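Local coordinates for protein MaoC-like dehydratase (Phytophthora Capsici, PDB 3KH8) that probably interconverts enoyl and 3-hydroxyacyl thioesters by adding or removing water, as its MaoC-like hot dog relatives do, at residues 47-53 with 141-147. Numbering follows the deposited sequence.
Sequences EATYTAT and GTLTGKT
A48, Y50 and A52 pair antiparallel with T147, G145 and L143 through two-way backbone hydrogen bonds, with L143 N 2.7 Å from A52 O, and the strand axes run 4.6 Å apart at 150°. Glycine suits position 145 because the ring of Y50 lies flat over it: G145 CA sits 4.2 Å from the ring centroid, 12° off the normal, a CH-pi contact. A chi1 of 65°, with CG between the backbone N and the carbonyl carbon, swings this ring across to the neighbouring strand. T147 meets the same ring in its plane, CG2 lying 3.7 Å from Y50 CE2. This pairing adds strand 48-54 to the curled antiparallel sheet of the hot dog fold, where strand 158-169 flanks 141-154 on its other edge. On the Y50 face, small A52 and branched L143 both pack on L91 of helix 91-94. The other face carries beta-branched threonines, which favour extended backbone: T51 CG2 touches T142 CG2 at 3.6 Å, and T49 meets T144 similarly. T53 OG1 hydrogen-bonds T142 OG1 at 3.1 Å and also Q96. Just before strand 48-54, E47 lays its carboxylate across K146's aliphatic chain, OE2 nearest CD and making a long salt bridge of 4.0 Å to NZ.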
ATOM      1  N   GLU A  47      30.345   0.542 -15.344  1.00 35.03           N
ATOM      2  CA  GLU A  47      29.268   0.751 -14.378  1.00 34.46           C
ATOM      3  C   GLU A  47      28.159   1.618 -14.972  1.00 33.73           C
ATOM      4  O   GLU A  47      28.417   2.517 -15.773  1.00 33.82           O
ATOM      5  CB  GLU A  47      29.790   1.350 -13.062  1.00 34.51           C
ATOM      6  CG  GLU A  47      30.294   2.788 -13.151  1.00 35.29           C
ATOM      7  CD  GLU A  47      30.412   3.476 -11.797  1.00 36.20           C
ATOM      8  OE1 GLU A  47      30.547   2.782 -10.764  1.00 35.83           O
ATOM      9  OE2 GLU A  47      30.375   4.726 -11.771  1.00 36.99           O
ATOM     10  N   ALA A  48      26.923   1.320 -14.591  1.00 32.78           N
ATOM     11  CA  ALA A  48      25.781   2.131 -14.987  1.00 31.74           C
ATOM     12  C   ALA A  48      25.419   3.068 -13.845  1.00 31.08           C
ATOM     13  O   ALA A  48      25.460   2.683 -12.671  1.00 31.02           O
ATOM     14  CB  ALA A  48      24.603   1.251 -15.361  1.00 31.84           C
ATOM     15  N   THR A  49      25.089   4.306 -14.192  1.00 29.98           N
ATOM     16  CA  THR A  49      24.712   5.306 -13.203  1.00 29.06           C
ATOM     17  C   THR A  49      23.274   5.752 -13.447  1.00 28.03           C
ATOM     18  O   THR A  49      22.884   6.029 -14.580  1.00 27.93           O
ATOM     19  CB  THR A  49      25.674   6.514 -13.227  1.00 29.30           C
ATOM     20  OG1 THR A  49      27.019   6.056 -13.032  1.00 29.97           O
ATOM     21  CG2 THR A  49      25.331   7.506 -12.127  1.00 29.22           C
ATOM     22  N   TYR A  50      22.484   5.790 -12.380  1.00 26.79           N
ATOM     23  CA  TYR A  50      21.099   6.244 -12.464  1.00 25.49           C
ATOM     24  C   TYR A  50      20.693   7.011 -11.211  1.00 24.61           C
ATOM     25  O   TYR A  50      21.471   7.134 -10.263  1.00 24.45           O
ATOM     26  CB  TYR A  50      20.142   5.071 -12.738  1.00 25.51           C
ATOM     27  CG  TYR A  50      20.068   4.037 -11.634  1.00 24.99           C
ATOM     28  CD1 TYR A  50      19.059   4.093 -10.670  1.00 24.64           C
ATOM     29  CD2 TYR A  50      20.999   2.999 -11.558  1.00 24.60           C
ATOM     30  CE1 TYR A  50      18.982   3.144  -9.651  1.00 24.11           C
ATOM     31  CE2 TYR A  50      20.932   2.045 -10.541  1.00 24.23           C
ATOM     32  CZ  TYR A  50      19.919   2.125  -9.593  1.00 24.36           C
ATOM     33  OH  TYR A  50      19.841   1.191  -8.590  1.00 24.07           O
ATOM     34  N   THR A  51      19.470   7.528 -11.228  1.00 23.58           N
ATOM     35  CA  THR A  51      18.938   8.308 -10.126  1.00 22.53           C
ATOM     36  C   THR A  51      17.732   7.594  -9.531  1.00 21.60           C
ATOM     37  O   THR A  51      16.920   7.018 -10.255  1.00 21.19           O
ATOM     38  CB  THR A  51      18.548   9.726 -10.595  1.00 22.73           C
ATOM     39  OG1 THR A  51      19.667  10.315 -11.267  1.00 23.22           O
ATOM     40  CG2 THR A  51      18.171  10.607  -9.422  1.00 22.64           C
ATOM     41  N   ALA A  52      17.640   7.621  -8.206  1.00 20.84           N
ATOM     42  CA  ALA A  52      16.494   7.056  -7.502  1.00 20.29           C
ATOM     43  C   ALA A  52      15.899   8.101  -6.572  1.00 19.86           C
ATOM     44  O   ALA A  52      16.623   8.840  -5.898  1.00 19.83           O
ATOM     45  CB  ALA A  52      16.894   5.807  -6.730  1.00 20.29           C
ATOM     46  N   THR A  53      14.573   8.158  -6.548  1.00 19.06           N
ATOM     47  CA  THR A  53      13.847   9.129  -5.741  1.00 18.25           C
ATOM     48  C   THR A  53      12.700   8.429  -5.024  1.00 17.51           C
ATOM     49  O   THR A  53      12.004   7.602  -5.611  1.00 17.50           O
ATOM     50  CB  THR A  53      13.323  10.291  -6.626  1.00 18.48           C
ATOM     51  OG1 THR A  53      14.439  10.985  -7.199  1.00 18.57           O
ATOM     52  CG2 THR A  53      12.485  11.282  -5.820  1.00 18.52           C
ATOM     53  N   GLY A 141      13.913  11.755  -0.409  1.00 19.62           N
ATOM     54  CA  GLY A 141      15.272  11.973  -0.887  1.00 19.79           C
ATOM     55  C   GLY A 141      15.526  11.541  -2.315  1.00 19.85           C
ATOM     56  O   GLY A 141      14.734  10.817  -2.916  1.00 19.80           O
ATOM     57  N   THR A 142      16.650  12.000  -2.847  1.00 19.78           N
ATOM     58  CA  THR A 142      17.089  11.646  -4.182  1.00 19.97           C
ATOM     59  C   THR A 142      18.523  11.137  -4.072  1.00 19.88           C
ATOM     60  O   THR A 142      19.366  11.768  -3.438  1.00 19.60           O
ATOM     61  CB  THR A 142      16.999  12.858  -5.142  1.00 20.01           C
ATOM     62  OG1 THR A 142      15.621  13.181  -5.365  1.00 20.15           O
ATOM     63  CG2 THR A 142      17.650  12.549  -6.482  1.00 19.81           C
ATOM     64  N   LEU A 143      18.779   9.987  -4.685  1.00 20.23           N
ATOM     65  CA  LEU A 143      20.071   9.325  -4.576  1.00 20.81           C
ATOM     66  C   LEU A 143      20.634   8.990  -5.942  1.00 20.94           C
ATOM     67  O   LEU A 143      19.884   8.763  -6.892  1.00 21.11           O
ATOM     68  CB  LEU A 143      19.941   8.035  -3.757  1.00 20.70           C
ATOM     69  CG  LEU A 143      19.385   8.110  -2.331  1.00 21.35           C
ATOM     70  CD1 LEU A 143      19.041   6.719  -1.845  1.00 20.82           C
ATOM     71  CD2 LEU A 143      20.368   8.784  -1.376  1.00 21.86           C
ATOM     72  N   THR A 144      21.961   8.970  -6.031  1.00 21.25           N
ATOM     73  CA  THR A 144      22.649   8.449  -7.200  1.00 21.87           C
ATOM     74  C   THR A 144      22.931   6.964  -6.986  1.00 22.21           C
ATOM     75  O   THR A 144      23.527   6.576  -5.978  1.00 22.07           O
ATOM     76  CB  THR A 144      23.975   9.207  -7.463  1.00 21.83           C
ATOM     77  OG1 THR A 144      23.687  10.573  -7.776  1.00 22.32           O
ATOM     78  CG2 THR A 144      24.737   8.587  -8.628  1.00 22.03           C
ATOM     79  N   GLY A 145      22.485   6.142  -7.929  1.00 23.01           N
ATOM     80  CA  GLY A 145      22.778   4.715  -7.914  1.00 24.11           C
ATOM     81  C   GLY A 145      23.863   4.358  -8.911  1.00 24.95           C
ATOM     82  O   GLY A 145      23.820   4.790 -10.066  1.00 24.83           O
ATOM     83  N   LYS A 146      24.838   3.576  -8.456  1.00 25.65           N
ATOM     84  CA  LYS A 146      25.906   3.072  -9.319  1.00 26.46           C
ATOM     85  C   LYS A 146      25.917   1.552  -9.267  1.00 26.69           C
ATOM     86  O   LYS A 146      26.163   0.960  -8.211  1.00 26.44           O
ATOM     87  CB  LYS A 146      27.268   3.628  -8.896  1.00 26.53           C
ATOM     88  CG  LYS A 146      27.413   5.132  -9.051  1.00 28.14           C
ATOM     89  CD  LYS A 146      28.851   5.569  -8.823  1.00 30.30           C
ATOM     90  CE  LYS A 146      28.985   7.092  -8.773  1.00 32.24           C
ATOM     91  NZ  LYS A 146      28.511   7.768 -10.016  1.00 33.37           N
ATOM     92  N   THR A 147      25.640   0.923 -10.404  1.00 27.17           N
ATOM     93  CA  THR A 147      25.538  -0.532 -10.458  1.00 27.84           C
ATOM     94  C   THR A 147      26.597  -1.178 -11.349  1.00 28.06           C
ATOM     95  O   THR A 147      26.922  -0.667 -12.423  1.00 27.90           O
ATOM     96  CB  THR A 147      24.104  -1.011 -10.821  1.00 27.92           C
ATOM     97  OG1 THR A 147      24.125  -2.399 -11.182  1.00 28.98           O
ATOM     98  CG2 THR A 147      23.527  -0.210 -11.963  1.00 27.91           C
TER